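Local coordinates for protein PA4485 (Pseudomonas aeruginosa, PDB 4AVR) that is probably a lytic transglycosylase of the RlpA family, cleaving peptidoglycan glycan strands that lack stem peptides, at residues P26-A32 / I69-A75. Residue numbers count along the deposited sequence, not the author numbering.
Sequences PNAMTAA and IDVSRKA
This is a seam of a double-psi beta-barrel, the fold of the RlpA family: a short antiparallel ladder whose pairing runs on past the strands to the start of helix 73-79. In the barrel, strand 30-32 lies between 67-71 and 52-59; the axes of 30-32 and 69-71 approach to 4.5 Å at 148°. P26 and N27 form a turn with helix-like backbone angles. The P26 carbonyl O sits over one face of the R73 guanidinium and accepts from K74 N (3.0 Å), a first-turn amide of the helix. N27, chi1 m, swings its end back so that OD1 takes R73 NH2 at 2.6 Å near the guanidinium plane; R73 NH1 also salt-bridges E77. A28 turns the chain to extended angles, M29 bends it (psi 71°), and from T30 it runs as strand. A28 O accepts from S72 OG at 2.6 Å, and that same hydroxyl, with chi1 p, N-caps the helix by accepting from A75 N at 3.1 Å. M29, m at all three chi angles, folds over the helix start, CE 4.0 Å from A75 CB. T30 O then receives S72 N (3.0 Å), leading into the ladder. A31 and V71 make a non-hydrogen-bonded pair, CA to CA 4.3 Å; A31 CB rests 4.1 Å from V71 CG1 and 3.8 Å from I69 CG1. A32 and D70 follow as the hydrogen-bonded pair, their side chains on the other face, where D70 binds S7 and salt-bridges R12 of the second subunit. Their two backbone bonds are unequal: A32 N to D70 O is 2.8 Å, while D70 N to A32 O stretches to 3.3 Å.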
ATOM      1  N   PRO A  26      -1.088   1.368  10.221  1.00  9.33           N
ATOM      2  CA  PRO A  26      -0.012   0.484   9.753  1.00  9.48           C
ATOM      3  C   PRO A  26       0.735  -0.274  10.839  1.00  9.33           C
ATOM      4  O   PRO A  26       1.355  -1.298  10.547  1.00 10.19           O
ATOM      5  CB  PRO A  26       0.908   1.433   8.988  1.00 10.62           C
ATOM      6  CG  PRO A  26       0.054   2.592   8.577  1.00 11.41           C
ATOM      7  CD  PRO A  26      -0.981   2.730   9.660  1.00 10.63           C
ATOM      8  N   ASN A  27       0.719   0.240  12.064  1.00  9.91           N
ATOM      9  CA  ASN A  27       1.382  -0.395  13.204  1.00 11.00           C
ATOM     10  C   ASN A  27       0.566  -1.444  13.937  1.00 11.12           C
ATOM     11  O   ASN A  27       1.087  -2.102  14.845  1.00 14.13           O
ATOM     12  CB  ASN A  27       1.817   0.672  14.218  1.00 12.41           C
ATOM     13  CG  ASN A  27       2.815   1.632  13.646  1.00 15.51           C
ATOM     14  OD1 ASN A  27       3.746   1.233  12.942  1.00 18.55           O
ATOM     15  ND2 ASN A  27       2.629   2.911  13.930  1.00 21.89           N
ATOM     16  N   ALA A  28      -0.701  -1.599  13.565  1.00 10.37           N
ATOM     17  CA  ALA A  28      -1.565  -2.631  14.136  1.00 10.51           C
ATOM     18  C   ALA A  28      -1.343  -3.945  13.380  1.00 10.11           C
ATOM     19  O   ALA A  28      -0.759  -3.947  12.303  1.00 12.17           O
ATOM     20  CB  ALA A  28      -3.016  -2.201  14.044  1.00 11.10           C
ATOM     21  N   MET A  29      -1.815  -5.050  13.948  1.00 10.11           N
ATOM     22  CA  MET A  29      -1.771  -6.362  13.289  1.00  9.89           C
ATOM     23  C   MET A  29      -3.163  -6.703  12.791  1.00  9.75           C
ATOM     24  O   MET A  29      -3.848  -7.573  13.329  1.00 12.03           O
ATOM     25  CB  MET A  29      -1.259  -7.423  14.245  1.00 10.72           C
ATOM     26  CG  MET A  29       0.221  -7.240  14.565  1.00 11.77           C
ATOM     27  SD  MET A  29       1.306  -7.535  13.149  1.00 12.59           S
ATOM     28  CE  MET A  29       1.206  -9.302  12.972  1.00 13.76           C
ATOM     29  N   THR A  30      -3.582  -5.994  11.757  1.00 10.21           N
ATOM     30  CA  THR A  30      -4.946  -6.054  11.257  1.00  9.75           C
ATOM     31  C   THR A  30      -4.953  -6.467   9.796  1.00  8.94           C
ATOM     32  O   THR A  30      -3.924  -6.422   9.098  1.00  9.35           O
ATOM     33  CB  THR A  30      -5.682  -4.707  11.437  1.00 10.25           C
ATOM     34  OG1 THR A  30      -4.908  -3.654  10.852  1.00 11.02           O
ATOM     35  CG2 THR A  30      -5.883  -4.403  12.912  1.00 11.58           C
ATOM     36  N   ALA A  31      -6.137  -6.864   9.330  1.00  9.25           N
ATOM     37  CA  ALA A  31      -6.310  -7.303   7.964  1.00  8.83           C
ATOM     38  C   ALA A  31      -7.750  -7.175   7.490  1.00  8.48           C
ATOM     39  O   ALA A  31      -8.696  -7.096   8.272  1.00  9.43           O
ATOM     40  CB  ALA A  31      -5.836  -8.747   7.801  1.00 10.05           C
ATOM     41  N   ALA A  32      -7.885  -7.182   6.170  1.00  8.63           N
ATOM     42  CA  ALA A  32      -9.155  -7.218   5.460  1.00  8.86           C
ATOM     43  C   ALA A  32      -9.448  -8.608   4.943  1.00  8.73           C
ATOM     44  O   ALA A  32      -8.560  -9.262   4.399  1.00  9.43           O
ATOM     45  CB  ALA A  32      -9.128  -6.259   4.282  1.00  9.66           C
ATOM     46  N   ILE A  69      -6.591 -11.858   1.288  1.00  8.69           N
ATOM     47  CA  ILE A  69      -6.420 -11.051   2.495  1.00  8.84           C
ATOM     48  C   ILE A  69      -5.498  -9.888   2.193  1.00  8.66           C
ATOM     49  O   ILE A  69      -4.575 -10.022   1.405  1.00 10.12           O
ATOM     50  CB  ILE A  69      -5.897 -11.935   3.656  1.00  9.41           C
ATOM     51  CG1 ILE A  69      -6.065 -11.278   5.027  1.00 10.56           C
ATOM     52  CG2 ILE A  69      -4.470 -12.420   3.413  1.00 10.65           C
ATOM     53  CD1 ILE A  69      -5.945 -12.254   6.180  1.00 12.52           C
ATOM     54  N   ASP A  70      -5.776  -8.736   2.804  1.00  8.18           N
ATOM     55  CA  ASP A  70      -4.896  -7.574   2.750  1.00  8.23           C
ATOM     56  C   ASP A  70      -4.463  -7.262   4.171  1.00  8.00           C
ATOM     57  O   ASP A  70      -5.318  -7.106   5.031  1.00  9.77           O
ATOM     58  CB  ASP A  70      -5.625  -6.349   2.179  1.00  9.37           C
ATOM     59  CG  ASP A  70      -6.231  -6.588   0.792  1.00 11.33           C
ATOM     60  OD1 ASP A  70      -5.708  -7.408   0.003  1.00 12.77           O
ATOM     61  OD2 ASP A  70      -7.252  -5.944   0.490  1.00 13.77           O
ATOM     62  N   VAL A  71      -3.155  -7.170   4.421  1.00  7.75           N
ATOM     63  CA  VAL A  71      -2.651  -7.031   5.788  1.00  7.63           C
ATOM     64  C   VAL A  71      -2.005  -5.661   6.011  1.00  7.41           C
ATOM     65  O   VAL A  71      -1.627  -4.965   5.072  1.00  7.83           O
ATOM     66  CB  VAL A  71      -1.655  -8.173   6.142  1.00  8.45           C
ATOM     67  CG1 VAL A  71      -2.299  -9.534   5.905  1.00  9.69           C
ATOM     68  CG2 VAL A  71      -0.352  -8.034   5.368  1.00  9.16           C
ATOM     69  N   SER A  72      -1.870  -5.295   7.279  1.00  7.64           N
ATOM     70  CA  SER A  72      -1.189  -4.061   7.640  1.00  8.24           C
ATOM     71  C   SER A  72       0.296  -4.112   7.293  1.00  8.26           C
ATOM     72  O   SER A  72       0.878  -5.179   7.098  1.00  8.55           O
ATOM     73  CB  SER A  72      -1.323  -3.810   9.124  1.00  8.63           C
ATOM     74  OG  SER A  72      -0.591  -4.807   9.834  1.00 10.08           O
ATOM     75  N   ARG A  73       0.929  -2.940   7.282  1.00  8.65           N
ATOM     76  CA  ARG A  73       2.370  -2.878   7.054  1.00  9.21           C
ATOM     77  C   ARG A  73       3.146  -3.716   8.062  1.00  9.05           C
ATOM     78  O   ARG A  73       4.067  -4.451   7.696  1.00  9.51           O
ATOM     79  CB  ARG A  73       2.853  -1.426   7.094  1.00 11.20           C
ATOM     80  CG  ARG A  73       4.283  -1.270   6.568  1.00 11.85           C
ATOM     81  CD  ARG A  73       5.289  -0.749   7.526  1.00 18.34           C
ATOM     82  NE  ARG A  73       4.799   0.136   8.508  1.00 20.38           N
ATOM     83  CZ  ARG A  73       4.826   0.056   9.833  1.00 16.39           C
ATOM     84  NH1 ARG A  73       5.385  -0.907  10.586  1.00 16.46           N
ATOM     85  NH2 ARG A  73       4.235   1.062  10.404  1.00 17.74           N
ATOM     86  N   LYS A  74       2.806  -3.600   9.339  1.00  9.48           N
ATOM     87  CA  LYS A  74       3.505  -4.352  10.374  1.00  9.76           C
ATOM     88  C   LYS A  74       3.346  -5.855  10.154  1.00  9.59           C
ATOM     89  O   LYS A  74       4.305  -6.625  10.338  1.00 10.64           O
ATOM     90  CB  LYS A  74       3.007  -3.948  11.765  1.00 10.74           C
ATOM     91  CG  LYS A  74       3.720  -4.646  12.900  1.00 12.83           C
ATOM     92  CD  LYS A  74       5.136  -4.175  13.064  1.00 20.04           C
ATOM     93  CE  LYS A  74       5.746  -4.736  14.340  1.00 27.36           C
ATOM     94  NZ  LYS A  74       7.185  -4.373  14.495  1.00 40.29           N
ATOM     95  N   ALA A  75       2.154  -6.300   9.762  1.00  9.11           N
ATOM     96  CA  ALA A  75       1.954  -7.720   9.468  1.00  9.33           C
ATOM     97  C   ALA A  75       2.795  -8.147   8.263  1.00  9.00           C
ATOM     98  O   ALA A  75       3.357  -9.249   8.249  1.00  9.81           O
ATOM     99  CB  ALA A  75       0.480  -8.014   9.236  1.00  9.56           C
TER